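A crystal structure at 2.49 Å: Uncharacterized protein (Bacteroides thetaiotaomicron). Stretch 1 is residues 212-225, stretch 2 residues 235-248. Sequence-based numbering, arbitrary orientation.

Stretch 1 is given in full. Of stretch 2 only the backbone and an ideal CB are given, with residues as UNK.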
# COMPACT_ATOMS: atom_id res chain seq x y z
N THR A 212 16.03 7.33 -13.63
CA THR A 212 15.79 8.75 -13.85
C THR A 212 14.69 9.14 -12.86
O THR A 212 13.68 8.45 -12.82
CB THR A 212 15.41 9.01 -15.32
OG1 THR A 212 16.60 8.91 -16.11
CG2 THR A 212 14.79 10.38 -15.53
N TYR A 213 14.89 10.20 -12.05
CA TYR A 213 13.89 10.65 -11.08
C TYR A 213 13.10 11.81 -11.63
O TYR A 213 13.61 12.62 -12.42
CB TYR A 213 14.49 11.03 -9.72
CG TYR A 213 15.30 9.92 -9.10
CD1 TYR A 213 16.67 9.81 -9.33
CD2 TYR A 213 14.71 9.01 -8.24
CE1 TYR A 213 17.42 8.80 -8.75
CE2 TYR A 213 15.45 7.99 -7.65
CZ TYR A 213 16.80 7.89 -7.91
OH TYR A 213 17.52 6.87 -7.33
N HIS A 214 11.83 11.87 -11.20
CA HIS A 214 10.82 12.84 -11.60
C HIS A 214 10.04 13.30 -10.37
O HIS A 214 9.44 12.50 -9.65
CB HIS A 214 9.87 12.24 -12.63
CG HIS A 214 10.53 11.73 -13.87
ND1 HIS A 214 11.08 12.60 -14.81
CD2 HIS A 214 10.70 10.46 -14.31
CE1 HIS A 214 11.57 11.83 -15.76
NE2 HIS A 214 11.34 10.54 -15.52
N ALA A 215 10.09 14.61 -10.12
CA ALA A 215 9.42 15.21 -8.99
C ALA A 215 8.66 16.44 -9.42
O ALA A 215 8.99 17.06 -10.44
CB ALA A 215 10.43 15.55 -7.90
N LYS A 216 7.62 16.74 -8.65
CA LYS A 216 6.74 17.89 -8.72
C LYS A 216 6.73 18.50 -7.31
O LYS A 216 6.24 17.89 -6.35
CB LYS A 216 5.34 17.48 -9.20
CG LYS A 216 5.15 17.59 -10.70
CD LYS A 216 3.83 16.95 -11.17
CE LYS A 216 2.60 17.84 -10.97
NZ LYS A 216 1.34 17.04 -10.88
N VAL A 217 7.35 19.65 -7.17
CA VAL A 217 7.56 20.33 -5.89
C VAL A 217 6.76 21.64 -5.86
O VAL A 217 6.83 22.44 -6.80
CB VAL A 217 9.10 20.58 -5.74
CG1 VAL A 217 9.44 21.30 -4.43
CG2 VAL A 217 9.91 19.29 -5.89
N ASN A 218 6.00 21.85 -4.79
CA ASN A 218 5.26 23.12 -4.61
C ASN A 218 5.42 23.52 -3.16
O ASN A 218 4.68 23.00 -2.31
CB ASN A 218 3.79 23.01 -5.03
CG ASN A 218 3.05 24.33 -5.02
OD1 ASN A 218 3.63 25.42 -4.98
ND2 ASN A 218 1.75 24.26 -5.03
N LEU A 219 6.40 24.38 -2.87
CA LEU A 219 6.71 24.76 -1.49
C LEU A 219 6.69 26.25 -1.22
O LEU A 219 7.13 27.03 -2.05
CB LEU A 219 8.10 24.22 -1.07
CG LEU A 219 8.35 22.71 -1.14
CD1 LEU A 219 9.79 22.38 -0.74
CD2 LEU A 219 7.37 21.95 -0.29
N ARG A 220 6.23 26.61 -0.01
CA ARG A 220 6.19 27.99 0.49
C ARG A 220 7.41 28.24 1.37
O ARG A 220 7.82 27.35 2.11
CB ARG A 220 4.90 28.28 1.27
CG ARG A 220 3.78 28.82 0.40
CD ARG A 220 2.39 28.53 0.96
NE ARG A 220 2.26 27.28 1.73
CZ ARG A 220 1.99 26.07 1.24
NH1 ARG A 220 1.87 25.90 -0.08
NH2 ARG A 220 1.87 25.03 2.05
N GLY A 221 7.98 29.44 1.27
CA GLY A 221 9.17 29.85 2.01
C GLY A 221 10.36 29.01 1.63
O GLY A 221 11.09 28.51 2.50
N PHE A 222 10.54 28.84 0.31
CA PHE A 222 11.55 27.95 -0.22
C PHE A 222 12.35 28.53 -1.38
O PHE A 222 11.82 29.18 -2.30
CB PHE A 222 10.87 26.66 -0.68
CG PHE A 222 11.76 25.57 -1.23
CD1 PHE A 222 12.59 24.83 -0.38
CD2 PHE A 222 11.77 25.26 -2.58
CE1 PHE A 222 13.42 23.82 -0.88
CE2 PHE A 222 12.58 24.23 -3.08
CZ PHE A 222 13.39 23.52 -2.23
N GLU A 223 13.64 28.18 -1.34
CA GLU A 223 14.67 28.47 -2.30
C GLU A 223 15.19 27.13 -2.79
O GLU A 223 15.55 26.28 -1.97
CB GLU A 223 15.76 29.26 -1.61
CG GLU A 223 16.30 30.39 -2.45
CD GLU A 223 17.32 31.22 -1.69
OE1 GLU A 223 17.81 30.76 -0.63
OE2 GLU A 223 17.65 32.32 -2.19
N PHE A 224 15.20 26.92 -4.10
CA PHE A 224 15.67 25.67 -4.67
C PHE A 224 17.14 25.73 -5.01
O PHE A 224 17.61 26.71 -5.60
CB PHE A 224 14.85 25.32 -5.91
CG PHE A 224 15.23 24.06 -6.64
CD1 PHE A 224 15.20 22.82 -6.00
CD2 PHE A 224 15.52 24.08 -8.00
CE1 PHE A 224 15.48 21.65 -6.70
CE2 PHE A 224 15.81 22.91 -8.70
CZ PHE A 224 15.79 21.70 -8.05
N ALA A 225 17.86 24.65 -4.66
CA ALA A 225 19.28 24.49 -4.96
C ALA A 225 19.39 23.95 -6.37
O ALA A 225 19.43 22.74 -6.59
CB ALA A 225 19.95 23.56 -3.96
N UNK A 235 23.10 27.23 -7.74
CA UNK A 235 22.65 28.46 -7.12
C UNK A 235 21.25 28.27 -6.48
O UNK A 235 20.43 27.46 -6.95
CB UNK A 235 22.62 29.59 -8.16
N UNK A 236 20.98 29.05 -5.41
CA UNK A 236 19.68 29.09 -4.75
C UNK A 236 18.77 30.00 -5.52
O UNK A 236 19.04 31.19 -5.64
CB UNK A 236 19.80 29.55 -3.30
N UNK A 237 17.72 29.43 -6.09
CA UNK A 237 16.71 30.10 -6.92
C UNK A 237 15.39 30.18 -6.12
O UNK A 237 14.94 29.17 -5.58
CB UNK A 237 16.51 29.36 -8.24
N UNK A 238 14.78 31.36 -6.04
CA UNK A 238 13.54 31.51 -5.28
C UNK A 238 12.40 30.70 -5.93
O UNK A 238 12.13 30.87 -7.12
CB UNK A 238 13.16 32.99 -5.18
N UNK A 239 11.74 29.83 -5.15
CA UNK A 239 10.58 29.03 -5.57
C UNK A 239 9.46 29.17 -4.53
O UNK A 239 8.69 28.23 -4.33
CB UNK A 239 10.97 27.56 -5.75
N UNK A 240 9.37 30.35 -3.87
CA UNK A 240 8.38 30.63 -2.81
C UNK A 240 6.98 30.67 -3.42
O UNK A 240 6.59 31.66 -4.06
CB UNK A 240 8.69 31.95 -2.10
N UNK A 241 6.25 29.56 -3.23
CA UNK A 241 4.93 29.35 -3.78
C UNK A 241 4.94 29.22 -5.30
O UNK A 241 3.98 29.61 -5.96
CB UNK A 241 4.01 30.50 -3.36
N UNK A 242 6.05 28.70 -5.86
CA UNK A 242 6.22 28.51 -7.30
C UNK A 242 6.34 27.02 -7.58
O UNK A 242 7.37 26.41 -7.24
CB UNK A 242 7.44 29.26 -7.82
N UNK A 243 5.29 26.40 -8.18
CA UNK A 243 5.38 24.97 -8.50
C UNK A 243 6.44 24.76 -9.57
O UNK A 243 6.61 25.61 -10.46
CB UNK A 243 4.03 24.42 -8.97
N UNK A 244 7.23 23.69 -9.44
CA UNK A 244 8.27 23.42 -10.40
C UNK A 244 8.56 21.92 -10.44
O UNK A 244 8.20 21.18 -9.52
CB UNK A 244 9.53 24.21 -10.06
N UNK A 245 9.19 21.47 -11.54
CA UNK A 245 9.53 20.07 -11.76
C UNK A 245 11.03 19.83 -11.72
O UNK A 245 11.80 20.72 -12.03
CB UNK A 245 8.97 19.60 -13.10
N UNK A 246 11.41 18.63 -11.31
CA UNK A 246 12.77 18.06 -11.25
C UNK A 246 12.74 16.78 -12.10
O UNK A 246 11.95 15.87 -11.84
CB UNK A 246 13.21 17.77 -9.81
N UNK A 247 13.53 16.76 -13.15
CA UNK A 247 13.69 15.65 -14.08
C UNK A 247 15.17 15.42 -14.17
O UNK A 247 15.87 16.18 -14.85
CB UNK A 247 13.07 15.93 -15.45
N UNK A 248 15.69 14.51 -13.37
CA UNK A 248 17.13 14.28 -13.34
C UNK A 248 17.61 13.47 -14.56
O UNK A 248 16.80 12.95 -15.35
CB UNK A 248 17.51 13.55 -12.05

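At 235 the CB points away from stretch 1 and meets nothing of it; the extended backbone favours a branched side chain, and Val235 is found.

The CB of 236 lies 3.4 Å from Glu223 CD, on the face of the sheet that also carries the CB of Ala225. A flat or long side chain could cover this small methyl. Tyr236 does so, its CE1 3.7 Å from Ala225 CB.

Position 237 pairs with Phe224 through two backbone hydrogen bonds; beta-branched types suit the strand, and it is Val237. At 238 the CB stands 4.9 Å from Glu223 CG, and polar groups fit; Asn238 OD1 accepts from the backbone N of 240 (3.0 Å).

At 239 the CB lies 4.5 Å from Phe224 CB, inviting an aliphatic stem. Lys239 supplies one, its CG 3.7 Å from Phe224 CB, while its end leads away.

The CB of 240 is 4.3 Å from Gly221 N, a donor within reach of a short acceptor; Asp or Asn would suit. Asp240 OD1 takes the hydrogen bond from Gly221 N at 2.8 Å.

Position 241 has phi/psi of 68/30 in a type II turn, which favours glycine, with Asn the usual alternative. Gly241 N also donates to Leu219 O (2.9 Å). Position 242 points away, free of stretch 1, and is Ile242.

At 243, phi of -66° permits proline, and the CB is 4.1 Å from Asn218 CG. Pro243 rests its CG 3.7 Å from Asn218 OD1.

The CB of 244 shares a face with Val217 and Phe224, and the nearby Phe222 ring adds to an apolar surface that a large hydrophobic residue could cover. Phe244 lays one ring face over Val217 CB, 4.0 Å from the ring centroid. Its CZ sits over one face of the Phe224 ring, 3.5 Å from Phe224 CD1, and 3.9 Å from Phe222 CE2 at that ring's edge.

At 245 the CB is 3.7 Å from Ala215 O; small or polar residues would do, and Ala245 is deposited. The CB of 246 is 4.0 Å from Ala215 CB, with Val217 and Phe224 beyond, so a branched aliphatic fits. Ile246 CD1 reaches Val217 CG2 and Phe224 CE1, each at 3.7 Å.

At 247, His214 ND1 lies 3.9 Å from the CB, calling for an acceptor. Asp247 OD1 accepts from His214 ND1 at 2.8 Å.

The CB of 248 points toward stretch 1, near Tyr213, whose N needs an acceptor; Ser, Thr or Asp could serve. Thr248 OG1 accepts from Tyr213 N at 3.1 Å.

Stretch 2 (235-248) VYVNKDGIPFAIDT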
# COMPACT_ATOMS: atom_id res chain seq x y z
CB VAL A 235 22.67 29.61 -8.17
CG1 VAL A 235 21.71 29.35 -9.35
CG2 VAL A 235 22.44 30.98 -7.54
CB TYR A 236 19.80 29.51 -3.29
CG TYR A 236 20.45 28.45 -2.42
CD1 TYR A 236 19.83 27.22 -2.21
CD2 TYR A 236 21.69 28.67 -1.85
CE1 TYR A 236 20.44 26.23 -1.45
CE2 TYR A 236 22.31 27.69 -1.07
CZ TYR A 236 21.67 26.47 -0.86
OH TYR A 236 22.27 25.53 -0.07
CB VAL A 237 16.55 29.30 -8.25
CG1 VAL A 237 15.39 29.81 -9.07
CG2 VAL A 237 17.84 29.34 -9.05
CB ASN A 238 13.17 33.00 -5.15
CG ASN A 238 11.95 33.29 -4.31
OD1 ASN A 238 10.80 32.91 -4.62
ND2 ASN A 238 12.16 33.98 -3.22
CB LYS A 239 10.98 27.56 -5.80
CG LYS A 239 11.96 27.37 -6.97
CD LYS A 239 11.31 27.66 -8.33
CE LYS A 239 12.24 27.47 -9.48
NZ LYS A 239 11.58 27.82 -10.76
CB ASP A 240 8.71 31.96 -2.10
CG ASP A 240 8.01 32.21 -0.77
OD1 ASP A 240 7.03 31.49 -0.46
OD2 ASP A 240 8.44 33.13 -0.03
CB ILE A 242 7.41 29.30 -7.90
CG1 ILE A 242 7.27 30.82 -7.69
CG2 ILE A 242 7.59 28.97 -9.39
CD1 ILE A 242 8.63 31.59 -7.74
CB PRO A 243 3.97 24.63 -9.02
CG PRO A 243 3.10 25.78 -8.62
CD PRO A 243 4.01 26.96 -8.65
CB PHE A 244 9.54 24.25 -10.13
CG PHE A 244 10.33 23.83 -8.92
CD1 PHE A 244 10.01 24.32 -7.66
CD2 PHE A 244 11.38 22.93 -9.03
CE1 PHE A 244 10.73 23.91 -6.53
CE2 PHE A 244 12.09 22.52 -7.91
CZ PHE A 244 11.76 23.02 -6.67
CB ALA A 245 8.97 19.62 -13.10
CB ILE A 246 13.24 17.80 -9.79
CG1 ILE A 246 13.15 19.06 -8.89
CG2 ILE A 246 14.62 17.13 -9.74
CD1 ILE A 246 13.25 18.78 -7.40
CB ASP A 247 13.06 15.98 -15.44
CG ASP A 247 11.57 16.23 -15.37
OD1 ASP A 247 10.84 15.36 -14.82
OD2 ASP A 247 11.11 17.28 -15.89
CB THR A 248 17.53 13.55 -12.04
OG1 THR A 248 17.23 12.16 -12.16
CG2 THR A 248 16.87 14.11 -10.79
O HOH W 1 8.96 15.99 -12.90
O HOH W 2 8.45 25.42 -4.73
O HOH W 3 19.50 33.68 -3.60
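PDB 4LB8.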